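Local coordinates for protein N-ACETYLMURAMOYL-L-ALANINE AMIDASE CwlV (Paenibacillus polymyxa, PDB 1JWQ) that probably cleaves the amide bond between N-acetylmuramoyl and L-alanine in peptidoglycan, this chain being its zinc-binding catalytic domain, at residues A[80-85]-A[140-145]; A[3-8]-A[74-79]. All coordinates share one frame; numbering follows the deposited sequence.

Interaction 1 (A[80-85]-A[140-145]); sequences HANSSG and LLEVGY. With ZN (zinc ion), chain B.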
loop_
_atom_site.group_PDB
_atom_site.type_symbol
_atom_site.label_atom_id
_atom_site.label_comp_id
_atom_site.label_asym_id
_atom_site.label_seq_id
_atom_site.Cartn_x
_atom_site.Cartn_y
_atom_site.Cartn_z
ATOM N N HIS A 80 -2.642 2.747 0.341
ATOM C CA HIS A 80 -3.575 3.852 0.501
ATOM C C HIS A 80 -3.014 5.159 -0.046
ATOM O O HIS A 80 -1.849 5.244 -0.427
ATOM C CB HIS A 80 -3.879 4.048 1.991
ATOM C CG HIS A 80 -4.710 2.959 2.592
ATOM N ND1 HIS A 80 -6.050 3.114 2.865
ATOM C CD2 HIS A 80 -4.388 1.701 2.977
ATOM C CE1 HIS A 80 -6.522 2.001 3.396
ATOM N NE2 HIS A 80 -5.534 1.126 3.475
ATOM N N ALA A 81 -3.876 6.171 -0.082
ATOM C CA ALA A 81 -3.511 7.517 -0.511
ATOM C C ALA A 81 -4.049 8.368 0.635
ATOM O O ALA A 81 -5.128 8.089 1.168
ATOM C CB ALA A 81 -4.193 7.879 -1.823
ATOM N N ASN A 82 -3.298 9.399 1.004
ATOM C CA ASN A 82 -3.634 10.259 2.133
ATOM C C ASN A 82 -4.490 11.484 1.810
ATOM O O ASN A 82 -4.712 11.826 0.649
ATOM C CB ASN A 82 -2.324 10.710 2.787
ATOM C CG ASN A 82 -2.370 10.667 4.300
ATOM O OD1 ASN A 82 -1.329 10.556 4.952
ATOM N ND2 ASN A 82 -3.562 10.764 4.868
ATOM N N SER A 83 -4.966 12.141 2.861
ATOM C CA SER A 83 -5.774 13.341 2.711
ATOM C C SER A 83 -5.622 14.184 3.961
ATOM O O SER A 83 -5.524 13.655 5.071
ATOM C CB SER A 83 -7.245 12.988 2.504
ATOM O OG SER A 83 -7.977 14.138 2.120
ATOM N N SER A 84 -5.598 15.499 3.771
ATOM C CA SER A 84 -5.446 16.440 4.871
ATOM C C SER A 84 -6.398 17.618 4.708
ATOM O O SER A 84 -6.818 17.927 3.598
ATOM C CB SER A 84 -4.010 16.961 4.907
ATOM O OG SER A 84 -3.882 18.061 5.798
ATOM N N GLY A 85 -6.727 18.266 5.820
ATOM C CA GLY A 85 -7.607 19.420 5.779
ATOM C C GLY A 85 -6.940 20.580 5.060
ATOM O O GLY A 85 -7.608 21.523 4.634
ATOM N N LEU A 140 1.181 -0.368 6.284
ATOM C CA LEU A 140 0.184 0.352 5.511
ATOM C C LEU A 140 0.919 1.532 4.900
ATOM O O LEU A 140 1.587 2.296 5.598
ATOM C CB LEU A 140 -0.962 0.828 6.406
ATOM C CG LEU A 140 -2.125 1.490 5.663
ATOM C CD1 LEU A 140 -3.437 1.207 6.390
ATOM C CD2 LEU A 140 -1.867 2.991 5.547
ATOM N N LEU A 141 0.814 1.661 3.588
ATOM C CA LEU A 141 1.498 2.728 2.887
ATOM C C LEU A 141 0.542 3.825 2.456
ATOM O O LEU A 141 -0.487 3.553 1.851
ATOM C CB LEU A 141 2.205 2.161 1.651
ATOM C CG LEU A 141 3.028 0.883 1.850
ATOM C CD1 LEU A 141 3.610 0.453 0.505
ATOM C CD2 LEU A 141 4.139 1.122 2.865
ATOM N N GLU A 142 0.873 5.061 2.808
ATOM C CA GLU A 142 0.083 6.214 2.390
ATOM C C GLU A 142 1.036 6.820 1.368
ATOM O O GLU A 142 1.956 7.556 1.716
ATOM C CB GLU A 142 -0.156 7.158 3.569
ATOM C CG GLU A 142 -1.212 6.653 4.552
ATOM C CD GLU A 142 -2.616 6.675 3.971
ATOM O OE1 GLU A 142 -3.551 6.173 4.637
ATOM O OE2 GLU A 142 -2.792 7.200 2.852
ATOM N N VAL A 143 0.817 6.476 0.103
ATOM C CA VAL A 143 1.695 6.907 -0.979
ATOM C C VAL A 143 1.894 8.404 -1.143
ATOM O O VAL A 143 3.017 8.860 -1.332
ATOM C CB VAL A 143 1.228 6.316 -2.323
ATOM C CG1 VAL A 143 2.246 6.633 -3.412
ATOM C CG2 VAL A 143 1.054 4.804 -2.188
ATOM N N GLY A 144 0.805 9.157 -1.077
ATOM C CA GLY A 144 0.883 10.598 -1.224
ATOM C C GLY A 144 -0.454 11.208 -0.858
ATOM O O GLY A 144 -1.397 10.480 -0.544
ATOM N N TYR A 145 -0.546 12.534 -0.905
ATOM C CA TYR A 145 -1.784 13.231 -0.552
ATOM C C TYR A 145 -2.642 13.614 -1.744
ATOM O O TYR A 145 -2.193 14.319 -2.644
ATOM C CB TYR A 145 -1.460 14.490 0.263
ATOM C CG TYR A 145 -1.084 14.187 1.688
ATOM C CD1 TYR A 145 -1.983 14.418 2.729
ATOM C CD2 TYR A 145 0.156 13.623 1.994
ATOM C CE1 TYR A 145 -1.658 14.092 4.046
ATOM C CE2 TYR A 145 0.490 13.289 3.301
ATOM C CZ TYR A 145 -0.419 13.526 4.321
ATOM O OH TYR A 145 -0.081 13.193 5.611
HETATM ZN ZN ZN B . -7.148 4.991 2.819
HETATM O O HOH W 1 -6.003 6.517 3.488
HETATM O O HOH W 2 -7.611 4.845 5.020
#
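The zinc site sits at the C-terminal end of two neighbouring parallel strands, where H80 and E142 form a bridge and project from the same face of the sheet. H80 ND1 binds the zinc at 2.2 Å, and H10 and E26 complete the protein ligands. A water, 2.0 Å from the zinc, links the strands: it donates to A81 O and, at 2.7 Å, to E142 OE1. A bend at chi2 (-69°) brings the E142 carboxylate back toward H80; a glutamate is long enough to meet a metal-bound water without itself reaching the metal. L140 CG packs 3.5 Å from H80 CD2, a greasy neighbour for the imidazole away from the metal. The backbones are joined by H80 N to L141 O, V143 N to H80 O and N82 N to G144 O, while a beta bulge shifts the register by one residue between H80 and N82. Beyond it, N82 CB lies 3.5 Å from the centroid of the Y145 ring, a CH-pi contact squarely over the face, and Y145 OH is bonded to E93. A strand-end histidine on the metal, with a glutamate of the next strand holding a zinc-bound water, is characteristic of the active site of zinc-dependent Amidase_3 enzymes.

Interaction 2 (A[3-8]-A[74-79]); sequences VVVIDA and NVFVSI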
loop_
_atom_site.group_PDB
_atom_site.type_symbol
_atom_site.label_atom_id
_atom_site.label_comp_id
_atom_site.label_asym_id
_atom_site.label_seq_id
_atom_site.Cartn_x
_atom_site.Cartn_y
_atom_site.Cartn_z
ATOM N N VAL A 3 3.880 -16.365 0.830
ATOM C CA VAL A 3 2.634 -15.703 0.480
ATOM C C VAL A 3 2.681 -14.213 0.777
ATOM O O VAL A 3 3.061 -13.794 1.869
ATOM C CB VAL A 3 1.453 -16.341 1.239
ATOM C CG1 VAL A 3 0.168 -15.605 0.933
ATOM C CG2 VAL A 3 1.330 -17.807 0.849
ATOM N N VAL A 4 2.281 -13.425 -0.213
ATOM C CA VAL A 4 2.265 -11.975 -0.093
ATOM C C VAL A 4 0.842 -11.480 -0.301
ATOM O O VAL A 4 0.250 -11.713 -1.352
ATOM C CB VAL A 4 3.164 -11.323 -1.166
ATOM C CG1 VAL A 4 3.126 -9.800 -1.032
ATOM C CG2 VAL A 4 4.583 -11.842 -1.034
ATOM N N VAL A 5 0.286 -10.806 0.699
ATOM C CA VAL A 5 -1.067 -10.288 0.560
ATOM C C VAL A 5 -1.002 -8.784 0.362
ATOM O O VAL A 5 -0.398 -8.069 1.157
ATOM C CB VAL A 5 -1.940 -10.628 1.793
ATOM C CG1 VAL A 5 -3.282 -9.895 1.709
ATOM C CG2 VAL A 5 -2.181 -12.129 1.848
ATOM N N ILE A 6 -1.597 -8.325 -0.733
ATOM C CA ILE A 6 -1.629 -6.909 -1.060
ATOM C C ILE A 6 -3.070 -6.469 -0.903
ATOM O O ILE A 6 -3.975 -7.024 -1.527
ATOM C CB ILE A 6 -1.183 -6.645 -2.505
ATOM C CG1 ILE A 6 0.214 -7.228 -2.735
ATOM C CG2 ILE A 6 -1.205 -5.145 -2.784
ATOM C CD1 ILE A 6 1.308 -6.589 -1.909
ATOM N N ASP A 7 -3.263 -5.461 -0.065
ATOM C CA ASP A 7 -4.580 -4.945 0.237
ATOM C C ASP A 7 -4.777 -3.528 -0.287
ATOM O O ASP A 7 -4.161 -2.580 0.211
ATOM C CB ASP A 7 -4.773 -4.983 1.755
ATOM C CG ASP A 7 -6.085 -4.383 2.192
ATOM O OD1 ASP A 7 -6.056 -3.428 2.995
ATOM O OD2 ASP A 7 -7.134 -4.866 1.730
ATOM N N ALA A 8 -5.621 -3.395 -1.308
ATOM C CA ALA A 8 -5.931 -2.089 -1.885
ATOM C C ALA A 8 -7.017 -1.515 -0.991
ATOM O O ALA A 8 -8.139 -2.010 -0.977
ATOM C CB ALA A 8 -6.452 -2.249 -3.311
ATOM N N ASN A 74 3.092 -14.256 4.583
ATOM C CA ASN A 74 4.403 -14.002 5.156
ATOM C C ASN A 74 4.501 -12.502 5.408
ATOM O O ASN A 74 5.187 -12.053 6.325
ATOM C CB ASN A 74 5.505 -14.468 4.205
ATOM C CG ASN A 74 5.576 -15.979 4.097
ATOM O OD1 ASN A 74 4.703 -16.616 3.505
ATOM N ND2 ASN A 74 6.611 -16.564 4.686
ATOM N N VAL A 75 3.808 -11.731 4.575
ATOM C CA VAL A 75 3.761 -10.281 4.731
ATOM C C VAL A 75 2.419 -9.763 4.248
ATOM O O VAL A 75 1.736 -10.405 3.449
ATOM C CB VAL A 75 4.868 -9.551 3.934
ATOM C CG1 VAL A 75 6.235 -9.945 4.465
ATOM C CG2 VAL A 75 4.743 -9.861 2.449
ATOM N N PHE A 76 2.052 -8.589 4.745
ATOM C CA PHE A 76 0.800 -7.947 4.384
ATOM C C PHE A 76 1.108 -6.483 4.098
ATOM O O PHE A 76 1.775 -5.818 4.884
ATOM C CB PHE A 76 -0.191 -8.081 5.542
ATOM C CG PHE A 76 -1.512 -7.399 5.312
ATOM C CD1 PHE A 76 -1.694 -6.068 5.674
ATOM C CD2 PHE A 76 -2.587 -8.101 4.768
ATOM C CE1 PHE A 76 -2.930 -5.443 5.506
ATOM C CE2 PHE A 76 -3.828 -7.488 4.593
ATOM C CZ PHE A 76 -3.999 -6.155 4.965
ATOM N N VAL A 77 0.645 -5.995 2.958
ATOM C CA VAL A 77 0.871 -4.606 2.592
ATOM C C VAL A 77 -0.447 -3.984 2.172
ATOM O O VAL A 77 -1.092 -4.451 1.232
ATOM C CB VAL A 77 1.858 -4.468 1.412
ATOM C CG1 VAL A 77 2.046 -2.994 1.059
ATOM C CG2 VAL A 77 3.202 -5.096 1.773
ATOM N N SER A 78 -0.852 -2.939 2.881
ATOM C CA SER A 78 -2.084 -2.241 2.550
ATOM C C SER A 78 -1.668 -0.948 1.859
ATOM O O SER A 78 -0.818 -0.215 2.363
ATOM C CB SER A 78 -2.891 -1.944 3.813
ATOM O OG SER A 78 -4.168 -1.434 3.470
ATOM N N ILE A 79 -2.249 -0.691 0.691
ATOM C CA ILE A 79 -1.919 0.492 -0.088
ATOM C C ILE A 79 -3.031 1.530 -0.016
ATOM O O ILE A 79 -4.198 1.234 -0.270
ATOM C CB ILE A 79 -1.646 0.121 -1.559
ATOM C CG1 ILE A 79 -0.483 -0.877 -1.632
ATOM C CG2 ILE A 79 -1.308 1.373 -2.351
ATOM C CD1 ILE A 79 -0.165 -1.352 -3.050
#
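Strands 3-8 and 75-79 run parallel in unbroken register from V4 opposite V75 to A8 opposite I79, their axes 17° apart, with V5 and D7 each giving N-H and C=O to the neighbouring strand. D7 N to V77 O, at 2.7 Å, is nearly straight (175°). At V3, N74 grips the backbone twice: its OD1 accepts from V3 N at 2.8 Å and its own N donates to V3 O. On one face V4, I6, V75, V77 and I79 make a hydrophobic layer, suited to branched residues that favour extended backbone; V4 CG1 meets V75 CG2 at 3.8 Å, and I6 CG2 meets I79 CD1 at 3.9 Å beneath helices 26-42 and 158-176. The other face carries V5, D7, F76 and S78. The F76 ring reaches across to both neighbours, CD2 to V5 CG1 (3.6 Å) and CZ to D7 CB (3.5 Å). With CG anti to the backbone N (chi1 176°), D7 accepts from S78 OG through OD1 at 2.8 Å, while OD2 is held by T52 and R64. An alanine in place of D7 would probably leave the buried S78 hydroxyl without this acceptor and R64 without its carboxylate mate. Such paired parallel strands, covered by helices, form the core of an open alpha-beta-alpha sandwich.

Overall arrangement
From the N terminus, strand 2-8 is laid down first, and interaction 2 closes when the chain, after helix 26-42, strand 47-51 and helix 61-70, returns as strand 75-82 alongside it. Interaction 1 then opens from the far end of that same strand and closes at strand 138-145, after strands 92-96 and 120-125 and helix 102-116 have been added. The two are therefore in series, neither nested nor crossed, with centres about 17 Å apart. Strand 75-82 is common to both, lying between 2-8 and 138-145 at the middle of the mixed sheet. They meet where L141 N probably bonds to S78 O, and where L141 packs on V77 and V143 on I79, continuing one hydrophobic layer on the face opposite H80 and E142.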